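Local coordinates for monomethylamine corrinoid protein 1 (Methanosarcina barkeri, PDB 3EZX) that carries a methyl group on its corrinoid cofactor between the proteins MtmB and MtbA in methanogenesis from methylamine, at residues A92-H105 with E145-S158. Numbering follows the deposited sequence.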
loop_
_atom_site.group_PDB
_atom_site.type_symbol
_atom_site.label_atom_id
_atom_site.label_comp_id
_atom_site.label_asym_id
_atom_site.label_seq_id
_atom_site.Cartn_x
_atom_site.Cartn_y
_atom_site.Cartn_z
ATOM N N ALA A 92 5.877 -3.194 17.901
ATOM C CA ALA A 92 6.951 -3.992 17.319
ATOM C C ALA A 92 7.975 -3.113 16.618
ATOM O O ALA A 92 8.917 -3.617 16.007
ATOM C CB ALA A 92 6.377 -5.002 16.336
ATOM N N GLY A 93 7.787 -1.798 16.704
ATOM C CA GLY A 93 8.720 -0.885 16.071
ATOM C C GLY A 93 8.071 0.311 15.403
ATOM O O GLY A 93 6.854 0.496 15.466
ATOM N N LEU A 94 8.900 1.128 14.759
ATOM C CA LEU A 94 8.434 2.320 14.067
ATOM C C LEU A 94 8.512 2.136 12.559
ATOM O O LEU A 94 9.571 1.816 12.019
ATOM C CB LEU A 94 9.288 3.526 14.453
ATOM C CG LEU A 94 8.946 4.816 13.694
ATOM C CD1 LEU A 94 7.645 5.380 14.245
ATOM C CD2 LEU A 94 10.075 5.823 13.841
ATOM N N ALA A 95 7.390 2.341 11.882
ATOM C CA ALA A 95 7.361 2.204 10.438
ATOM C C ALA A 95 7.230 3.575 9.793
ATOM O O ALA A 95 6.329 4.346 10.115
ATOM C CB ALA A 95 6.198 1.324 10.020
ATOM N N ILE A 96 8.157 3.877 8.895
ATOM C CA ILE A 96 8.163 5.135 8.161
ATOM C C ILE A 96 7.706 4.778 6.751
ATOM O O ILE A 96 8.469 4.180 5.981
ATOM C CB ILE A 96 9.592 5.744 8.121
ATOM C CG1 ILE A 96 10.098 6.003 9.558
ATOM C CG2 ILE A 96 9.579 7.021 7.295
ATOM C CD1 ILE A 96 11.550 6.460 9.608
ATOM N N THR A 97 6.459 5.126 6.432
ATOM C CA THR A 97 5.864 4.813 5.137
ATOM C C THR A 97 5.869 5.941 4.117
ATOM O O THR A 97 5.645 7.105 4.458
ATOM C CB THR A 97 4.390 4.342 5.308
ATOM O OG1 THR A 97 3.666 5.275 6.130
ATOM C CG2 THR A 97 4.331 2.948 5.948
ATOM N N PHE A 98 6.081 5.586 2.855
ATOM C CA PHE A 98 6.138 6.610 1.820
ATOM C C PHE A 98 5.961 6.038 0.416
ATOM O O PHE A 98 6.093 4.840 0.198
ATOM C CB PHE A 98 7.498 7.290 1.900
ATOM C CG PHE A 98 8.644 6.330 1.735
ATOM C CD1 PHE A 98 9.191 6.096 0.483
ATOM C CD2 PHE A 98 9.145 5.627 2.826
ATOM C CE1 PHE A 98 10.222 5.173 0.313
ATOM C CE2 PHE A 98 10.172 4.703 2.666
ATOM C CZ PHE A 98 10.714 4.476 1.406
ATOM N N VAL A 99 5.647 6.913 -0.531
ATOM C CA VAL A 99 5.502 6.528 -1.921
ATOM C C VAL A 99 6.651 7.255 -2.628
ATOM O O VAL A 99 6.888 8.431 -2.374
ATOM C CB VAL A 99 4.158 7.002 -2.493
ATOM C CG1 VAL A 99 4.015 6.524 -3.928
ATOM C CG2 VAL A 99 3.020 6.491 -1.632
ATOM N N ALA A 100 7.363 6.551 -3.503
ATOM C CA ALA A 100 8.497 7.118 -4.231
ATOM C C ALA A 100 8.254 8.491 -4.861
ATOM O O ALA A 100 7.114 8.883 -5.120
ATOM C CB ALA A 100 8.955 6.145 -5.298
ATOM N N GLU A 101 9.344 9.208 -5.122
ATOM C CA GLU A 101 9.286 10.540 -5.722
ATOM C C GLU A 101 8.610 10.527 -7.085
ATOM O O GLU A 101 8.892 9.666 -7.914
ATOM C CB GLU A 101 10.698 11.110 -5.878
ATOM C CG GLU A 101 10.738 12.563 -6.317
ATOM C CD GLU A 101 12.154 13.073 -6.489
ATOM O OE1 GLU A 101 12.994 12.778 -5.613
ATOM O OE2 GLU A 101 12.427 13.772 -7.490
ATOM N N GLY A 102 7.725 11.495 -7.308
ATOM C CA GLY A 102 7.028 11.596 -8.577
ATOM C C GLY A 102 5.844 10.661 -8.703
ATOM O O GLY A 102 5.148 10.671 -9.713
ATOM N N ASP A 103 5.614 9.859 -7.670
ATOM C CA ASP A 103 4.518 8.899 -7.662
ATOM C C ASP A 103 3.419 9.389 -6.718
ATOM O O ASP A 103 3.708 9.834 -5.610
ATOM C CB ASP A 103 5.040 7.543 -7.175
ATOM C CG ASP A 103 4.208 6.373 -7.684
ATOM O OD1 ASP A 103 2.963 6.474 -7.683
ATOM O OD2 ASP A 103 4.805 5.346 -8.076
ATOM N N ILE A 104 2.161 9.318 -7.144
ATOM C CA ILE A 104 1.077 9.758 -6.269
ATOM C C ILE A 104 0.069 8.658 -5.989
ATOM O O ILE A 104 -0.951 8.896 -5.347
ATOM C CB ILE A 104 0.324 10.984 -6.826
ATOM C CG1 ILE A 104 -0.485 10.591 -8.059
ATOM C CG2 ILE A 104 1.314 12.091 -7.133
ATOM C CD1 ILE A 104 -1.257 11.735 -8.660
ATOM N N HIS A 105 0.349 7.458 -6.483
ATOM C CA HIS A 105 -0.528 6.322 -6.233
ATOM C C HIS A 105 -0.419 6.096 -4.731
ATOM O O HIS A 105 0.667 5.820 -4.226
ATOM C CB HIS A 105 -0.040 5.069 -6.976
ATOM C CG HIS A 105 -0.121 5.166 -8.472
ATOM N ND1 HIS A 105 0.807 5.806 -9.264
ATOM C CD2 HIS A 105 -1.051 4.676 -9.330
ATOM C CE1 HIS A 105 0.419 5.684 -10.543
ATOM N NE2 HIS A 105 -0.708 5.004 -10.639
ATOM N N GLU A 145 17.016 3.232 16.952
ATOM C CA GLU A 145 15.816 2.551 17.410
ATOM C C GLU A 145 15.289 1.543 16.394
ATOM O O GLU A 145 15.892 1.332 15.345
ATOM C CB GLU A 145 14.732 3.572 17.781
ATOM C CG GLU A 145 14.392 4.579 16.703
ATOM C CD GLU A 145 13.579 5.745 17.242
ATOM O OE1 GLU A 145 14.121 6.530 18.049
ATOM O OE2 GLU A 145 12.397 5.876 16.864
ATOM N N LYS A 146 14.172 0.905 16.724
ATOM C CA LYS A 146 13.571 -0.093 15.850
ATOM C C LYS A 146 12.874 0.625 14.700
ATOM O O LYS A 146 11.789 1.181 14.878
ATOM C CB LYS A 146 12.562 -0.924 16.638
ATOM C CG LYS A 146 12.424 -2.356 16.158
ATOM C CD LYS A 146 13.716 -3.131 16.364
ATOM C CE LYS A 146 13.525 -4.608 16.056
ATOM N NZ LYS A 146 14.781 -5.387 16.240
ATOM N N VAL A 147 13.485 0.612 13.519
ATOM C CA VAL A 147 12.905 1.309 12.374
ATOM C C VAL A 147 12.761 0.473 11.106
ATOM O O VAL A 147 13.678 -0.246 10.712
ATOM C CB VAL A 147 13.729 2.578 12.041
ATOM C CG1 VAL A 147 13.202 3.246 10.783
ATOM C CG2 VAL A 147 13.667 3.558 13.209
ATOM N N LEU A 148 11.585 0.581 10.488
ATOM C CA LEU A 148 11.260 -0.125 9.249
ATOM C C LEU A 148 10.864 0.881 8.176
ATOM O O LEU A 148 9.943 1.675 8.369
ATOM C CB LEU A 148 10.093 -1.096 9.464
ATOM C CG LEU A 148 9.483 -1.745 8.213
ATOM C CD1 LEU A 148 10.534 -2.559 7.461
ATOM C CD2 LEU A 148 8.317 -2.633 8.628
ATOM N N LEU A 149 11.566 0.851 7.050
ATOM C CA LEU A 149 11.262 1.757 5.955
ATOM C C LEU A 149 10.366 1.045 4.952
ATOM O O LEU A 149 10.817 0.149 4.238
ATOM C CB LEU A 149 12.550 2.222 5.272
ATOM C CG LEU A 149 13.539 2.968 6.175
ATOM C CD1 LEU A 149 14.759 3.400 5.366
ATOM C CD2 LEU A 149 12.853 4.179 6.805
ATOM N N VAL A 150 9.097 1.447 4.912
ATOM C CA VAL A 150 8.113 0.864 4.002
ATOM C C VAL A 150 7.892 1.795 2.801
ATOM O O VAL A 150 7.270 2.853 2.932
ATOM C CB VAL A 150 6.755 0.654 4.722
ATOM C CG1 VAL A 150 5.840 -0.199 3.866
ATOM C CG2 VAL A 150 6.971 0.017 6.083
ATOM N N GLY A 151 8.391 1.400 1.633
ATOM C CA GLY A 151 8.238 2.238 0.452
ATOM C C GLY A 151 7.351 1.715 -0.669
ATOM O O GLY A 151 7.311 0.515 -0.945
ATOM N N SER A 152 6.635 2.625 -1.324
ATOM C CA SER A 152 5.754 2.258 -2.427
ATOM C C SER A 152 6.186 2.885 -3.738
ATOM O O SER A 152 6.854 3.914 -3.762
ATOM C CB SER A 152 4.308 2.686 -2.147
ATOM O OG SER A 152 3.651 1.784 -1.283
ATOM N N ALA A 153 5.776 2.255 -4.829
ATOM C CA ALA A 153 6.075 2.731 -6.169
ATOM C C ALA A 153 5.284 1.870 -7.150
ATOM O O ALA A 153 5.503 0.662 -7.247
ATOM C CB ALA A 153 7.568 2.628 -6.444
ATOM N N LEU A 154 4.346 2.486 -7.859
ATOM C CA LEU A 154 3.534 1.750 -8.821
ATOM C C LEU A 154 3.962 2.017 -10.248
ATOM O O LEU A 154 3.350 1.531 -11.199
ATOM C CB LEU A 154 2.052 2.085 -8.644
ATOM C CG LEU A 154 1.369 1.296 -7.523
ATOM C CD1 LEU A 154 2.022 1.608 -6.180
ATOM C CD2 LEU A 154 -0.100 1.651 -7.494
ATOM N N MET A 155 5.024 2.797 -10.392
ATOM C CA MET A 155 5.555 3.109 -11.703
ATOM C C MET A 155 7.036 2.777 -11.729
ATOM O O MET A 155 7.771 3.116 -10.801
ATOM C CB MET A 155 5.345 4.584 -12.028
ATOM C CG MET A 155 3.887 4.999 -12.058
ATOM S SD MET A 155 3.688 6.583 -12.865
ATOM C CE MET A 155 4.448 7.660 -11.656
ATOM N N THR A 156 7.464 2.096 -12.786
ATOM C CA THR A 156 8.859 1.707 -12.941
ATOM C C THR A 156 9.788 2.907 -12.817
ATOM O O THR A 156 10.820 2.832 -12.149
ATOM C CB THR A 156 9.103 1.037 -14.309
ATOM O OG1 THR A 156 8.595 1.878 -15.352
ATOM C CG2 THR A 156 8.416 -0.327 -14.369
ATOM N N THR A 157 9.413 4.010 -13.458
ATOM C CA THR A 157 10.211 5.231 -13.430
ATOM C C THR A 157 10.481 5.699 -12.000
ATOM O O THR A 157 11.574 6.168 -11.692
ATOM C CB THR A 157 9.509 6.371 -14.199
ATOM O OG1 THR A 157 9.093 5.895 -15.485
ATOM C CG2 THR A 157 10.453 7.548 -14.389
ATOM N N SER A 158 9.484 5.564 -11.130
ATOM C CA SER A 158 9.624 5.979 -9.736
ATOM C C SER A 158 10.253 4.876 -8.886
ATOM O O SER A 158 10.886 5.150 -7.870
ATOM C CB SER A 158 8.257 6.355 -9.156
ATOM O OG SER A 158 7.405 5.223 -9.083
HETATM O O HOH W 1 4.488 2.373 1.040
#
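The ring of F98 lies with one face over the backbone of G151, whose CA sits 3.6 Å from the ring centroid, while CB of L149 approaches the ring edge near its plane. F98's chi1 of 58° puts its CG between the backbone N and carbonyl carbon, folding the ring across to the neighbouring strand, where G151 CA makes a CH-pi contact over its face. The imidazole of H105 takes L154 CB over one face, and M155 SD lies at its edge near CE1, 5.2 Å from the centroid. In the ring plane, beyond ND1, D103 OD1 accepts a hydrogen bond from H105 ND1 at 2.8 Å, which fixes the ring's rotation; a second, from the backbone N of H105 to the same oxygen, closes an Asx turn. The other carboxylate oxygen, D103 OD2, reaches across to the backbone N of L154 at 2.9 Å and lies beside S158 OG. An alanine in place of D103 is likely to leave the imidazole freer to turn and the L154 N-H without this acceptor. Leading into these loops, strands 94-99 and 147-152 run parallel, 15° apart, joined by backbone hydrogen bonds from L94 N to K146 O through A100 N to S152 O. I96 CD1 meets V147 CG1 and L149 CD2 on the F98 side; T97 CG2 packs alongside V150 CB at 3.6 Å on the other, where helix 107-118 covers V150. NE2 of H105 ligates the cobalt and S152 OG hydrogen-bonds to the cofactor's benzimidazole nitrogen N3B: this is the base-off/His-on corrinoid site at the C-terminal edge of a Rossmann-like B12-binding domain.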